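Local coordinates for uncharacterized DUF3829-like protein (Bacteroides thetaiotaomicron, PDB 3RH3), which is of unknown function, an all-alpha DUF3829-like protein probably made as a lipoprotein in its gut bacterium, at residues 205-210 / 228-233. Numbering follows the deposited sequence.
Sequences AAEKIP and TVKSFM
A long salt bridge, 3.7 Å from OE2 of E207 to NZ of K230, spans the surface of a helical hairpin in the C-terminal DUF3829-like region. Helix 189-207 is near its end where E207 projects from it, while K230 lies along the middle of helix 216-240, which runs back antiparallel. The two CA atoms of E207 and K230 stand 11.6 Å apart, so the gap is bridged by the side chains alone, reaching for each other from opposite directions. In both, CG lies beside the backbone N, opposite the carbonyl carbon (chi1 -75° in E207 and -58° in K230), and the chain beyond it is extended. The carboxylate uses one oxygen: OE1 of E207 remains 5.6 Å from NZ of K230. The ammonium group also sits well off the carboxylate plane, making the pairing electrostatic rather than a directed bond, and with both residues exposed, solvent probably weakens it. Deeper in the hairpin the join is apolar. A206 packs on F222 and L226, V229 and M233 reach L199, and the side chain of K230 touches L203. Outside the hairpin, M170 of helix 161-181 touches A206, and Y257 of helix 247-257 meets F232 edge-to-face. At the bridge itself the closest approach is made by carbon, with CE of K230 3.3 Å from OE2 of E207, and this oxygen lies beside the CE end of the CE-NZ bond.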
ATOM      1  N   ALA A 205       7.117 -18.040 -10.150  1.00 44.60           N
ATOM      2  CA  ALA A 205       6.610 -19.141  -9.335  1.00 44.98           C
ATOM      3  C   ALA A 205       5.140 -19.384  -9.672  1.00 48.98           C
ATOM      4  O   ALA A 205       4.760 -20.530  -9.909  1.00 50.25           O
ATOM      5  CB  ALA A 205       6.783 -18.839  -7.861  1.00 45.41           C
ATOM      6  N   ALA A 206       4.344 -18.301  -9.799  1.00 44.56           N
ATOM      7  CA  ALA A 206       2.923 -18.400 -10.164  1.00 44.49           C
ATOM      8  C   ALA A 206       2.731 -19.058 -11.532  1.00 49.93           C
ATOM      9  O   ALA A 206       1.831 -19.890 -11.671  1.00 50.69           O
ATOM     10  CB  ALA A 206       2.269 -17.039 -10.152  1.00 43.95           C
ATOM     11  N   GLU A 207       3.597 -18.730 -12.520  1.00 46.35           N
ATOM     12  CA  GLU A 207       3.554 -19.319 -13.867  1.00 48.12           C
ATOM     13  C   GLU A 207       3.810 -20.840 -13.849  1.00 55.04           C
ATOM     14  O   GLU A 207       3.428 -21.526 -14.795  1.00 56.55           O
ATOM     15  CB  GLU A 207       4.590 -18.661 -14.788  1.00 49.55           C
ATOM     16  CG  GLU A 207       4.230 -17.270 -15.278  1.00 59.07           C
ATOM     17  CD  GLU A 207       5.394 -16.487 -15.856  1.00 82.53           C
ATOM     18  OE1 GLU A 207       6.521 -17.030 -15.914  1.00 77.50           O
ATOM     19  OE2 GLU A 207       5.183 -15.311 -16.227  1.00 83.99           O
ATOM     20  N   LYS A 208       4.455 -21.356 -12.784  1.00 52.59           N
ATOM     21  CA  LYS A 208       4.771 -22.775 -12.631  1.00 54.10           C
ATOM     22  C   LYS A 208       3.693 -23.534 -11.855  1.00 59.24           C
ATOM     23  O   LYS A 208       3.814 -24.760 -11.735  1.00 61.62           O
ATOM     24  CB  LYS A 208       6.126 -22.945 -11.917  1.00 57.27           C
ATOM     25  CG  LYS A 208       7.343 -22.699 -12.809  1.00 73.94           C
ATOM     26  CD  LYS A 208       8.582 -22.249 -12.008  1.00 84.58           C
ATOM     27  CE  LYS A 208       9.153 -23.287 -11.067  1.00 98.80           C
ATOM     28  NZ  LYS A 208       9.909 -22.668  -9.945  1.00106.16           N
ATOM     29  N   ILE A 209       2.655 -22.829 -11.315  1.00 53.85           N
ATOM     30  CA  ILE A 209       1.561 -23.462 -10.551  1.00 54.07           C
ATOM     31  C   ILE A 209       0.835 -24.446 -11.478  1.00 61.55           C
ATOM     32  O   ILE A 209       0.436 -24.051 -12.581  1.00 61.66           O
ATOM     33  CB  ILE A 209       0.575 -22.464  -9.879  1.00 55.06           C
ATOM     34  CG1 ILE A 209       1.282 -21.607  -8.808  1.00 54.03           C
ATOM     35  CG2 ILE A 209      -0.601 -23.210  -9.250  1.00 55.79           C
ATOM     36  CD1 ILE A 209       0.438 -20.471  -8.268  1.00 58.84           C
ATOM     37  N   PRO A 210       0.720 -25.739 -11.087  1.00 59.78           N
ATOM     38  CA  PRO A 210       0.059 -26.702 -11.981  1.00 61.58           C
ATOM     39  C   PRO A 210      -1.438 -26.418 -12.103  1.00 65.06           C
ATOM     40  O   PRO A 210      -2.092 -26.079 -11.110  1.00 63.62           O
ATOM     41  CB  PRO A 210       0.332 -28.059 -11.316  1.00 64.97           C
ATOM     42  CG  PRO A 210       0.543 -27.739  -9.872  1.00 68.55           C
ATOM     43  CD  PRO A 210       1.171 -26.377  -9.830  1.00 61.78           C
ATOM     44  N   THR A 228      -1.527  -8.908 -16.512  1.00 36.37           N
ATOM     45  CA  THR A 228      -1.711  -7.573 -15.904  1.00 36.31           C
ATOM     46  C   THR A 228      -0.537  -7.238 -14.994  1.00 39.44           C
ATOM     47  O   THR A 228      -0.163  -6.073 -14.890  1.00 39.31           O
ATOM     48  CB  THR A 228      -3.036  -7.533 -15.109  1.00 43.99           C
ATOM     49  OG1 THR A 228      -4.086  -8.013 -15.948  1.00 47.52           O
ATOM     50  CG2 THR A 228      -3.387  -6.136 -14.595  1.00 36.25           C
ATOM     51  N   VAL A 229       0.031  -8.236 -14.316  1.00 35.32           N
ATOM     52  CA  VAL A 229       1.200  -8.008 -13.461  1.00 34.72           C
ATOM     53  C   VAL A 229       2.393  -7.598 -14.362  1.00 41.48           C
ATOM     54  O   VAL A 229       3.054  -6.588 -14.076  1.00 41.85           O
ATOM     55  CB  VAL A 229       1.527  -9.224 -12.566  1.00 37.39           C
ATOM     56  CG1 VAL A 229       2.923  -9.097 -11.954  1.00 37.25           C
ATOM     57  CG2 VAL A 229       0.480  -9.397 -11.470  1.00 36.50           C
ATOM     58  N   LYS A 230       2.637  -8.345 -15.466  1.00 38.52           N
ATOM     59  CA  LYS A 230       3.737  -8.024 -16.407  1.00 37.65           C
ATOM     60  C   LYS A 230       3.534  -6.629 -16.996  1.00 38.78           C
ATOM     61  O   LYS A 230       4.491  -5.898 -17.116  1.00 36.51           O
ATOM     62  CB  LYS A 230       3.869  -9.054 -17.539  1.00 40.32           C
ATOM     63  CG  LYS A 230       4.107 -10.480 -17.077  1.00 56.32           C
ATOM     64  CD  LYS A 230       3.755 -11.516 -18.148  1.00 69.31           C
ATOM     65  CE  LYS A 230       3.372 -12.830 -17.512  1.00 79.60           C
ATOM     66  NZ  LYS A 230       2.700 -13.752 -18.463  1.00 91.36           N
ATOM     67  N   SER A 231       2.278  -6.236 -17.300  1.00 36.80           N
ATOM     68  CA  SER A 231       1.974  -4.902 -17.839  1.00 35.92           C
ATOM     69  C   SER A 231       2.285  -3.850 -16.819  1.00 37.51           C
ATOM     70  O   SER A 231       2.855  -2.822 -17.156  1.00 38.28           O
ATOM     71  CB  SER A 231       0.511  -4.801 -18.255  1.00 36.72           C
ATOM     72  OG  SER A 231       0.399  -5.474 -19.487  1.00 39.27           O
ATOM     73  N   PHE A 232       1.921  -4.115 -15.562  1.00 32.92           N
ATOM     74  CA  PHE A 232       2.184  -3.214 -14.441  1.00 31.25           C
ATOM     75  C   PHE A 232       3.674  -3.016 -14.310  1.00 33.76           C
ATOM     76  O   PHE A 232       4.155  -1.894 -14.163  1.00 34.81           O
ATOM     77  CB  PHE A 232       1.568  -3.732 -13.108  1.00 31.81           C
ATOM     78  CG  PHE A 232       2.113  -2.960 -11.938  1.00 32.91           C
ATOM     79  CD1 PHE A 232       1.665  -1.670 -11.667  1.00 35.76           C
ATOM     80  CD2 PHE A 232       3.181  -3.461 -11.190  1.00 34.69           C
ATOM     81  CE1 PHE A 232       2.233  -0.919 -10.625  1.00 36.63           C
ATOM     82  CE2 PHE A 232       3.755  -2.700 -10.158  1.00 36.62           C
ATOM     83  CZ  PHE A 232       3.281  -1.432  -9.890  1.00 34.26           C
HETATM   84  N   MSE A 233       4.395  -4.106 -14.354  1.00 29.26           N
HETATM   85  CA  MSE A 233       5.853  -4.119 -14.238  1.00 30.00           C
HETATM   86  C   MSE A 233       6.559  -3.316 -15.357  1.00 34.78           C
HETATM   87  O   MSE A 233       7.534  -2.618 -15.067  1.00 33.26           O
HETATM   88  CB  MSE A 233       6.365  -5.567 -14.210  1.00 30.83           C
HETATM   89  CG  MSE A 233       6.143  -6.197 -12.838  1.00 34.01           C
HETATM   90 SE   MSE A 233       6.771  -8.020 -12.743  0.75 38.52          SE
HETATM   91  CE  MSE A 233       8.464  -7.731 -12.134  1.00 35.03           C
TER